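Local coordinates for Slr1438 protein (Synechocystis sp., PDB 3K25), which is of unknown function but, as a member of the aldose 1-epimerase family, probably binds a carbohydrate and may act as an isomerase on sugars, at residues Phe6-Pro11 against Arg52-Ser57; Asp77-Ala82 against Tyr86-His91; Gly197-Thr202 against Leu206-Thr211. All coordinates share one frame; numbering follows the deposited sequence.

Interaction 1: Phe6-Pro11 against Arg52-Ser57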
loop_
_atom_site.group_PDB
_atom_site.type_symbol
_atom_site.label_atom_id
_atom_site.label_comp_id
_atom_site.label_asym_id
_atom_site.label_seq_id
_atom_site.Cartn_x
_atom_site.Cartn_y
_atom_site.Cartn_z
ATOM N N PHE A 6 -14.599 -12.791 -27.602
ATOM C CA PHE A 6 -13.824 -11.584 -27.370
ATOM C C PHE A 6 -12.750 -11.765 -26.299
ATOM O O PHE A 6 -12.914 -12.544 -25.362
ATOM C CB PHE A 6 -14.763 -10.447 -26.962
ATOM C CG PHE A 6 -15.297 -10.574 -25.570
ATOM C CD1 PHE A 6 -14.511 -10.227 -24.471
ATOM C CD2 PHE A 6 -16.578 -11.054 -25.347
ATOM C CE1 PHE A 6 -14.997 -10.362 -23.170
ATOM C CE2 PHE A 6 -17.076 -11.193 -24.045
ATOM C CZ PHE A 6 -16.285 -10.847 -22.958
ATOM N N THR A 7 -11.648 -11.041 -26.456
ATOM C CA THR A 7 -10.558 -11.075 -25.498
ATOM C C THR A 7 -10.849 -9.851 -24.637
ATOM O O THR A 7 -11.127 -8.776 -25.163
ATOM C CB THR A 7 -9.207 -10.900 -26.194
ATOM O OG1 THR A 7 -8.905 -9.501 -26.314
ATOM C CG2 THR A 7 -9.260 -11.525 -27.584
ATOM N N PRO A 8 -10.803 -9.994 -23.306
ATOM C CA PRO A 8 -11.085 -8.855 -22.424
ATOM C C PRO A 8 -10.043 -7.755 -22.518
ATOM O O PRO A 8 -9.091 -7.852 -23.292
ATOM C CB PRO A 8 -11.117 -9.496 -21.045
ATOM C CG PRO A 8 -10.044 -10.533 -21.171
ATOM C CD PRO A 8 -10.347 -11.157 -22.525
ATOM N N ASP A 9 -10.224 -6.706 -21.727
ATOM C CA ASP A 9 -9.276 -5.611 -21.735
ATOM C C ASP A 9 -8.118 -5.970 -20.817
ATOM O O ASP A 9 -8.298 -6.681 -19.830
ATOM C CB ASP A 9 -9.935 -4.328 -21.236
ATOM C CG ASP A 9 -9.078 -3.102 -21.483
ATOM O OD1 ASP A 9 -9.149 -2.542 -22.598
ATOM O OD2 ASP A 9 -8.322 -2.700 -20.571
ATOM N N ARG A 10 -6.924 -5.495 -21.158
ATOM C CA ARG A 10 -5.738 -5.724 -20.343
ATOM C C ARG A 10 -4.884 -4.475 -20.429
ATOM O O ARG A 10 -4.431 -4.094 -21.498
ATOM C CB ARG A 10 -4.937 -6.932 -20.824
ATOM C CG ARG A 10 -3.869 -7.346 -19.820
ATOM C CD ARG A 10 -3.148 -8.609 -20.234
ATOM N NE ARG A 10 -2.320 -8.398 -21.416
ATOM C CZ ARG A 10 -1.561 -9.335 -21.972
ATOM N NH1 ARG A 10 -1.521 -10.555 -21.453
ATOM N NH2 ARG A 10 -0.846 -9.050 -23.050
ATOM N N PRO A 11 -4.653 -3.813 -19.289
ATOM C CA PRO A 11 -3.852 -2.584 -19.238
ATOM C C PRO A 11 -2.375 -2.758 -19.511
ATOM O O PRO A 11 -1.838 -3.866 -19.447
ATOM C CB PRO A 11 -4.101 -2.072 -17.828
ATOM C CG PRO A 11 -4.220 -3.362 -17.053
ATOM C CD PRO A 11 -5.095 -4.216 -17.942
ATOM N N ARG A 52 -11.962 -9.503 -10.537
ATOM C CA ARG A 52 -12.420 -8.209 -10.063
ATOM C C ARG A 52 -11.678 -7.076 -10.776
ATOM O O ARG A 52 -12.287 -6.081 -11.170
ATOM C CB ARG A 52 -12.201 -8.110 -8.560
ATOM C CG ARG A 52 -12.775 -6.873 -7.920
ATOM C CD ARG A 52 -12.292 -6.779 -6.492
ATOM N NE ARG A 52 -12.793 -5.590 -5.817
ATOM C CZ ARG A 52 -14.026 -5.463 -5.337
ATOM N NH1 ARG A 52 -14.892 -6.462 -5.457
ATOM N NH2 ARG A 52 -14.391 -4.335 -4.739
ATOM N N PHE A 53 -10.367 -7.245 -10.949
ATOM C CA PHE A 53 -9.522 -6.240 -11.594
ATOM C C PHE A 53 -9.974 -5.937 -13.021
ATOM O O PHE A 53 -9.473 -5.004 -13.667
ATOM C CB PHE A 53 -8.066 -6.719 -11.618
ATOM C CG PHE A 53 -7.067 -5.634 -11.940
ATOM C CD1 PHE A 53 -6.205 -5.769 -13.024
ATOM C CD2 PHE A 53 -6.952 -4.503 -11.123
ATOM C CE1 PHE A 53 -5.232 -4.801 -13.297
ATOM C CE2 PHE A 53 -5.988 -3.523 -11.376
ATOM C CZ PHE A 53 -5.122 -3.671 -12.465
ATOM N N GLN A 54 -10.927 -6.726 -13.507
ATOM C CA GLN A 54 -11.426 -6.551 -14.857
ATOM C C GLN A 54 -12.450 -5.424 -14.972
ATOM O O GLN A 54 -12.479 -4.730 -15.983
ATOM C CB GLN A 54 -11.981 -7.880 -15.361
ATOM C CG GLN A 54 -10.969 -9.011 -15.191
ATOM C CD GLN A 54 -10.522 -9.625 -16.502
ATOM O OE1 GLN A 54 -11.197 -10.498 -17.051
ATOM N NE2 GLN A 54 -9.381 -9.168 -17.015
ATOM N N ASP A 55 -13.289 -5.228 -13.957
ATOM C CA ASP A 55 -14.245 -4.120 -14.009
ATOM C C ASP A 55 -13.457 -2.910 -13.508
ATOM O O ASP A 55 -13.260 -2.735 -12.307
ATOM C CB ASP A 55 -15.445 -4.365 -13.095
ATOM C CG ASP A 55 -16.459 -3.228 -13.154
ATOM O OD1 ASP A 55 -16.029 -2.053 -13.236
ATOM O OD2 ASP A 55 -17.682 -3.506 -13.109
ATOM N N PRO A 56 -13.008 -2.047 -14.427
ATOM C CA PRO A 56 -12.231 -0.870 -14.047
ATOM C C PRO A 56 -12.843 0.009 -12.966
ATOM O O PRO A 56 -12.161 0.880 -12.433
ATOM C CB PRO A 56 -12.053 -0.139 -15.372
ATOM C CG PRO A 56 -13.329 -0.440 -16.069
ATOM C CD PRO A 56 -13.491 -1.917 -15.813
ATOM N N SER A 57 -14.111 -0.219 -12.626
ATOM C CA SER A 57 -14.767 0.601 -11.605
ATOM C C SER A 57 -14.607 0.077 -10.182
ATOM O O SER A 57 -14.701 0.842 -9.229
ATOM C CB SER A 57 -16.261 0.748 -11.905
ATOM O OG SER A 57 -16.971 -0.427 -11.564
#
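Phe-53 holds CG anti to its backbone N (chi1 -166°), which sends the ring along the side facing Pro-11, while Gln-54 takes the other course: CG lies beside the backbone N (chi1 -52°) and a bend at chi2 (-117°) turns the amide toward Pro-8 and Asp-9. The contact therefore has two separate points. At one, Pro-11 meets the ring of Phe-53 on a slant, with the proline CG 4.1 Å from Phe-53 CE1. At the other, both ends of the Gln-54 amide face the chain of 6-11: OE1 lies 4.1 Å from Pro-8 CB, and NE2 is 3.9 Å from Asp-9 O, too far for a hydrogen bond. The backbones stay well apart, Asp-9 CA and Gln-54 CA being 7.3 Å from each other, and the two segments together bury just 131 Å². Val-28 of strand 23-28 touches both Pro-11 and Phe-53, so the apolar point continues onto the neighbouring sheet. The Phe-53 ring is further placed by Phe-48, edge-to-face, and by Arg-31 in a cation-pi contact. Within segment 52-57 two local bonds form: Asp-55 N reaches back to Arg-52 O (3.1 Å), and Asp-55 OD1 accepts from Ser-57 N (2.7 Å), forming an Asx turn. Segment 6-11 has no regular structure and touches crystal neighbours along its whole length, so its path may owe something to the lattice. What results is a light surface contact of two prolines and a backbone carbonyl with a phenyl ring and an amide, in which the arm before strand 14-18 rests on the long loop after strand 43-44, beside a four-stranded antiparallel sheet of the aldose 1-epimerase (galactose mutarotase-like) beta fold.

Interaction 2: Asp77-Ala82 against Tyr86-His91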
loop_
_atom_site.group_PDB
_atom_site.type_symbol
_atom_site.label_atom_id
_atom_site.label_comp_id
_atom_site.label_asym_id
_atom_site.label_seq_id
_atom_site.Cartn_x
_atom_site.Cartn_y
_atom_site.Cartn_z
ATOM N N ASP A 77 -16.511 12.311 5.084
ATOM C CA ASP A 77 -15.664 12.281 3.900
ATOM C C ASP A 77 -15.114 13.665 3.556
ATOM O O ASP A 77 -14.933 13.997 2.382
ATOM C CB ASP A 77 -16.438 11.713 2.704
ATOM C CG ASP A 77 -16.360 10.196 2.623
ATOM O OD1 ASP A 77 -16.181 9.545 3.677
ATOM O OD2 ASP A 77 -16.488 9.648 1.506
ATOM N N GLN A 78 -14.853 14.477 4.576
ATOM C CA GLN A 78 -14.301 15.794 4.322
ATOM C C GLN A 78 -13.412 16.342 5.429
ATOM O O GLN A 78 -13.354 15.806 6.540
ATOM C CB GLN A 78 -15.412 16.799 4.047
ATOM C CG GLN A 78 -16.146 17.262 5.277
ATOM C CD GLN A 78 -17.211 18.274 4.943
ATOM O OE1 GLN A 78 -18.079 18.021 4.109
ATOM N NE2 GLN A 78 -17.153 19.431 5.591
ATOM N N PHE A 79 -12.703 17.416 5.084
ATOM C CA PHE A 79 -11.814 18.119 5.996
ATOM C C PHE A 79 -11.776 19.568 5.549
ATOM O O PHE A 79 -11.841 19.868 4.356
ATOM C CB PHE A 79 -10.393 17.542 5.971
ATOM C CG PHE A 79 -9.622 17.867 4.724
ATOM C CD1 PHE A 79 -9.915 17.226 3.521
ATOM C CD2 PHE A 79 -8.597 18.806 4.754
ATOM C CE1 PHE A 79 -9.198 17.510 2.368
ATOM C CE2 PHE A 79 -7.867 19.103 3.600
ATOM C CZ PHE A 79 -8.170 18.451 2.402
ATOM N N ASN A 80 -11.690 20.465 6.517
ATOM C CA ASN A 80 -11.647 21.883 6.217
ATOM C C ASN A 80 -10.209 22.341 6.197
ATOM O O ASN A 80 -9.384 21.845 6.958
ATOM C CB ASN A 80 -12.417 22.676 7.278
ATOM C CG ASN A 80 -13.923 22.530 7.143
ATOM O OD1 ASN A 80 -14.415 21.618 6.470
ATOM N ND2 ASN A 80 -14.665 23.425 7.791
ATOM N N HIS A 81 -9.907 23.269 5.301
ATOM C CA HIS A 81 -8.570 23.840 5.219
ATOM C C HIS A 81 -8.723 25.298 4.840
ATOM O O HIS A 81 -9.324 25.624 3.815
ATOM C CB HIS A 81 -7.699 23.140 4.174
ATOM C CG HIS A 81 -6.377 23.814 3.962
ATOM N ND1 HIS A 81 -5.391 23.837 4.925
ATOM C CD2 HIS A 81 -5.904 24.545 2.923
ATOM C CE1 HIS A 81 -4.368 24.552 4.490
ATOM N NE2 HIS A 81 -4.654 24.993 3.277
ATOM N N ALA A 82 -8.181 26.171 5.674
ATOM C CA ALA A 82 -8.264 27.606 5.423
ATOM C C ALA A 82 -9.710 28.020 5.145
ATOM O O ALA A 82 -10.009 28.618 4.107
ATOM C CB ALA A 82 -7.372 27.983 4.241
ATOM N N TYR A 86 -13.207 20.478 1.908
ATOM C CA TYR A 86 -12.810 19.563 0.834
ATOM C C TYR A 86 -13.288 18.132 1.044
ATOM O O TYR A 86 -13.300 17.638 2.166
ATOM C CB TYR A 86 -11.279 19.575 0.667
ATOM C CG TYR A 86 -10.728 20.941 0.293
ATOM C CD1 TYR A 86 -10.601 21.950 1.254
ATOM C CD2 TYR A 86 -10.422 21.253 -1.036
ATOM C CE1 TYR A 86 -10.196 23.232 0.904
ATOM C CE2 TYR A 86 -10.014 22.538 -1.396
ATOM C CZ TYR A 86 -9.904 23.525 -0.419
ATOM O OH TYR A 86 -9.503 24.802 -0.760
ATOM N N ARG A 87 -13.667 17.473 -0.049
ATOM C CA ARG A 87 -14.156 16.095 -0.010
ATOM C C ARG A 87 -13.109 15.105 -0.522
ATOM O O ARG A 87 -12.567 15.269 -1.609
ATOM C CB ARG A 87 -15.417 15.968 -0.871
ATOM C CG ARG A 87 -16.499 16.977 -0.536
ATOM C CD ARG A 87 -17.147 16.665 0.801
ATOM N NE ARG A 87 -17.824 15.370 0.773
ATOM C CZ ARG A 87 -18.890 15.094 0.024
ATOM N NH1 ARG A 87 -19.431 13.884 0.065
ATOM N NH2 ARG A 87 -19.421 16.027 -0.759
ATOM N N LEU A 88 -12.842 14.070 0.260
ATOM C CA LEU A 88 -11.877 13.045 -0.115
ATOM C C LEU A 88 -12.392 11.658 0.209
ATOM O O LEU A 88 -12.785 11.382 1.349
ATOM C CB LEU A 88 -10.570 13.238 0.637
ATOM C CG LEU A 88 -9.567 14.227 0.087
ATOM C CD1 LEU A 88 -8.511 14.472 1.147
ATOM C CD2 LEU A 88 -8.965 13.678 -1.176
ATOM N N LYS A 89 -12.371 10.778 -0.788
ATOM C CA LYS A 89 -12.820 9.404 -0.597
ATOM C C LYS A 89 -11.792 8.621 0.209
ATOM O O LYS A 89 -10.646 9.040 0.364
ATOM C CB LYS A 89 -13.042 8.721 -1.949
ATOM C CG LYS A 89 -14.164 9.333 -2.771
ATOM C CD LYS A 89 -14.413 8.544 -4.049
ATOM C CE LYS A 89 -15.657 9.034 -4.785
ATOM N NZ LYS A 89 -16.030 8.104 -5.891
ATOM N N GLN A 90 -12.212 7.475 0.720
ATOM C CA GLN A 90 -11.340 6.622 1.516
ATOM C C GLN A 90 -10.046 6.229 0.788
ATOM O O GLN A 90 -10.094 5.638 -0.290
ATOM C CB GLN A 90 -12.099 5.365 1.924
ATOM C CG GLN A 90 -11.304 4.436 2.813
ATOM C CD GLN A 90 -12.124 3.247 3.290
ATOM O OE1 GLN A 90 -12.559 2.423 2.482
ATOM N NE2 GLN A 90 -12.346 3.158 4.607
ATOM N N HIS A 91 -8.902 6.565 1.389
ATOM C CA HIS A 91 -7.586 6.249 0.837
ATOM C C HIS A 91 -7.120 7.192 -0.250
ATOM O O HIS A 91 -6.152 6.907 -0.962
ATOM C CB HIS A 91 -7.566 4.818 0.311
ATOM C CG HIS A 91 -7.716 3.797 1.387
ATOM N ND1 HIS A 91 -8.421 2.625 1.214
ATOM C CD2 HIS A 91 -7.254 3.778 2.659
ATOM C CE1 HIS A 91 -8.389 1.927 2.336
ATOM N NE2 HIS A 91 -7.687 2.607 3.229
#
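Phe-79 and Tyr-86 face each other as a hydrogen-bonded pair of the antiparallel beta hairpin made by strands 78-81 and 84-87. Their rings lie on the same face of the hairpin but form neither a stack nor an edge-to-face pair: the centroids are 5.6 Å apart and the planes differ by 32°. CG of Phe-79 sits between its backbone N and carbonyl carbon (chi1 72°), which swings the ring across the hairpin to the partner strand. There CE1 of Phe-79 comes 3.4 Å from Tyr-86 CB and also reaches CD1 of Leu-88, so one ring corner bridges two residues of segment 86-91, Tyr-86 in the strand and Leu-88 just past its end. Leu-263 of helix 262-265 covers this group by touching both Phe-79 and Leu-88, and Asn-264 donates a side-chain hydrogen bond to Gln-78 O. The Tyr-86 ring points toward the turn and meets two carbonyl oxygens at its edge, near its plane: those of Phe-79 and of His-81, the latter 3.9 Å from Tyr-86 CE1. On the other face stands the non-hydrogen-bonded pair of Gln-78 and Arg-87. The Gln-78 chain runs extended beyond CG, whereas that of Arg-87 bends twice and crosses it on a slant, bringing Arg-87 CD to 3.7 Å from Gln-78 CB, while its guanidinium turns an edge to Asp-77 O. The backbones are zipped at Phe-79 and Tyr-86 by two bonds, Phe-79 N to Tyr-86 O at 3.0 Å and Tyr-86 N to Phe-79 O at 2.9 Å. Past this pair the ladder ends less regularly, at Asp-77 O, which takes Leu-88 N at 3.0 Å from a position 38° above the carbonyl plane and is also met by the CA-H of Arg-87, with 3.3 Å between Arg-87 CA and Asp-77 O.

Interaction 3: Gly197-Thr202 against Leu206-Thr211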
loop_
_atom_site.group_PDB
_atom_site.type_symbol
_atom_site.label_atom_id
_atom_site.label_comp_id
_atom_site.label_asym_id
_atom_site.label_seq_id
_atom_site.Cartn_x
_atom_site.Cartn_y
_atom_site.Cartn_z
ATOM N N GLY A 197 0.835 -10.623 21.293
ATOM C CA GLY A 197 1.846 -11.111 20.377
ATOM C C GLY A 197 1.309 -12.200 19.473
ATOM O O GLY A 197 2.070 -12.885 18.784
ATOM N N GLN A 198 -0.009 -12.359 19.482
ATOM C CA GLN A 198 -0.665 -13.358 18.651
ATOM C C GLN A 198 -2.122 -12.978 18.450
ATOM O O GLN A 198 -2.626 -12.062 19.103
ATOM C CB GLN A 198 -0.553 -14.736 19.298
ATOM C CG GLN A 198 -1.275 -14.876 20.613
ATOM C CD GLN A 198 -0.901 -16.159 21.319
ATOM O OE1 GLN A 198 -1.571 -16.585 22.261
ATOM N NE2 GLN A 198 0.184 -16.783 20.870
ATOM N N LEU A 199 -2.799 -13.675 17.545
ATOM C CA LEU A 199 -4.191 -13.368 17.265
ATOM C C LEU A 199 -4.784 -14.420 16.345
ATOM O O LEU A 199 -4.053 -15.092 15.616
ATOM C CB LEU A 199 -4.286 -11.998 16.593
ATOM C CG LEU A 199 -5.408 -11.072 17.052
ATOM C CD1 LEU A 199 -5.378 -9.807 16.201
ATOM C CD2 LEU A 199 -6.760 -11.779 16.948
ATOM N N ASN A 200 -6.108 -14.561 16.378
ATOM C CA ASN A 200 -6.792 -15.528 15.524
ATOM C C ASN A 200 -7.105 -14.897 14.171
ATOM O O ASN A 200 -8.115 -14.200 14.016
ATOM C CB ASN A 200 -8.092 -16.013 16.176
ATOM C CG ASN A 200 -8.813 -17.053 15.332
ATOM O OD1 ASN A 200 -8.243 -18.087 14.979
ATOM N ND2 ASN A 200 -10.070 -16.782 15.002
ATOM N N LEU A 201 -6.230 -15.144 13.201
ATOM C CA LEU A 201 -6.385 -14.609 11.852
ATOM C C LEU A 201 -7.422 -15.410 11.075
ATOM O O LEU A 201 -7.663 -15.161 9.895
ATOM C CB LEU A 201 -5.038 -14.628 11.129
ATOM C CG LEU A 201 -3.949 -13.774 11.795
ATOM C CD1 LEU A 201 -2.596 -14.078 11.184
ATOM C CD2 LEU A 201 -4.293 -12.301 11.647
ATOM N N THR A 202 -8.035 -16.373 11.753
ATOM C CA THR A 202 -9.064 -17.203 11.149
ATOM C C THR A 202 -10.431 -16.556 11.408
ATOM O O THR A 202 -11.441 -16.946 10.819
ATOM C CB THR A 202 -9.031 -18.648 11.740
ATOM O OG1 THR A 202 -7.831 -19.316 11.315
ATOM C CG2 THR A 202 -10.238 -19.451 11.281
ATOM N N LEU A 206 -10.697 -9.218 10.641
ATOM C CA LEU A 206 -9.761 -8.534 11.521
ATOM C C LEU A 206 -9.299 -7.236 10.847
ATOM O O LEU A 206 -8.651 -7.264 9.796
ATOM C CB LEU A 206 -8.558 -9.442 11.803
ATOM C CG LEU A 206 -8.370 -10.040 13.205
ATOM C CD1 LEU A 206 -9.612 -10.794 13.625
ATOM C CD2 LEU A 206 -7.157 -10.963 13.214
ATOM N N ASP A 207 -9.646 -6.098 11.434
ATOM C CA ASP A 207 -9.257 -4.809 10.871
ATOM C C ASP A 207 -8.584 -4.021 11.980
ATOM O O ASP A 207 -9.167 -3.090 12.531
ATOM C CB ASP A 207 -10.494 -4.058 10.363
ATOM C CG ASP A 207 -10.140 -2.856 9.497
ATOM O OD1 ASP A 207 -9.516 -1.894 9.998
ATOM O OD2 ASP A 207 -10.486 -2.872 8.301
ATOM N N LEU A 208 -7.350 -4.398 12.296
ATOM C CA LEU A 208 -6.605 -3.767 13.377
ATOM C C LEU A 208 -5.602 -2.671 12.991
ATOM O O LEU A 208 -4.821 -2.812 12.042
ATOM C CB LEU A 208 -5.879 -4.848 14.189
ATOM C CG LEU A 208 -6.628 -6.145 14.551
ATOM C CD1 LEU A 208 -8.120 -5.877 14.761
ATOM C CD2 LEU A 208 -6.442 -7.159 13.436
ATOM N N ALA A 209 -5.626 -1.579 13.755
ATOM C CA ALA A 209 -4.718 -0.460 13.532
ATOM C C ALA A 209 -3.806 -0.252 14.746
ATOM O O ALA A 209 -4.239 0.273 15.778
ATOM C CB ALA A 209 -5.513 0.811 13.252
ATOM N N PHE A 210 -2.552 -0.684 14.626
ATOM C CA PHE A 210 -1.576 -0.510 15.692
ATOM C C PHE A 210 -0.920 0.859 15.479
ATOM O O PHE A 210 0.016 0.994 14.693
ATOM C CB PHE A 210 -0.512 -1.593 15.599
ATOM C CG PHE A 210 -1.053 -2.989 15.669
ATOM C CD1 PHE A 210 -1.111 -3.668 16.882
ATOM C CD2 PHE A 210 -1.473 -3.644 14.516
ATOM C CE1 PHE A 210 -1.571 -4.979 16.952
ATOM C CE2 PHE A 210 -1.936 -4.957 14.573
ATOM C CZ PHE A 210 -1.984 -5.626 15.796
ATOM N N THR A 211 -1.400 1.884 16.166
ATOM C CA THR A 211 -0.823 3.205 15.976
ATOM C C THR A 211 0.308 3.550 16.936
ATOM O O THR A 211 0.774 4.694 16.959
ATOM C CB THR A 211 -1.904 4.299 16.078
ATOM O OG1 THR A 211 -2.445 4.315 17.404
ATOM C CG2 THR A 211 -3.027 4.030 15.079
#
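Asn-200 offers the flat group that Leu-206 meets: its backbone carbonyl, whose O lies 3.5 Å from Leu-206 CD2 and 3.7 Å from Leu-206 CD1, so that both methyls of one leucine gather at a single oxygen. The other flat group, the Phe-210 ring, turns the same way from the strand but meets Tyr-195 edge-to-face, and its side chain rests on Ile-179 and Ala-181. The contact itself is carried by leucines. Leu-199 and Leu-206 reach toward each other tip to tip, with 3.7 Å between Leu-199 CD1 and Leu-206 CD2. The same CD1 of Leu-199 also meets Leu-208 end-on, 4.0 Å from its CD2, and thus spans two strand residues that point the same way. Leu-201 arrives differently: with CG beside its backbone N (chi1 -61°), it crosses Leu-206 at about a right angle, CD2 of Leu-201 lying 3.5 Å from CD2 of Leu-206. Leu-206 CD2 is therefore shared by Leu-199, Asn-200 and Leu-201. The strand's own backbone bonds go to strand 183-186 with Gln-187 just after it, and to strand 239-245; segment 197-202 packs against it through leucine side chains and the Asn-200 carbonyl, with no backbone pairing. This is a loop folded over one face of an interior strand, closing a leucine cluster on an antiparallel sheet of the galactose mutarotase-like beta-sandwich.

How the interactions relate
The three contacts follow one another along the chain, interaction 1 closing before interaction 2 opens and interaction 2 before interaction 3. They are spread round the molecule, their centres 28 to 33 Å apart and each 18 to 22 Å from the centre of the chain, and none touches another. Each belongs to a different part of the beta-rich fold: interaction 1 lies beside the four-stranded sheet that starts with strand 14-18, interaction 2 is the separate hairpin 78-81/84-87, and interaction 3 covers strand 205-210 of an eight-stranded sheet. They are thus separate local contacts at the periphery of the large antiparallel sheets that dominate this protein.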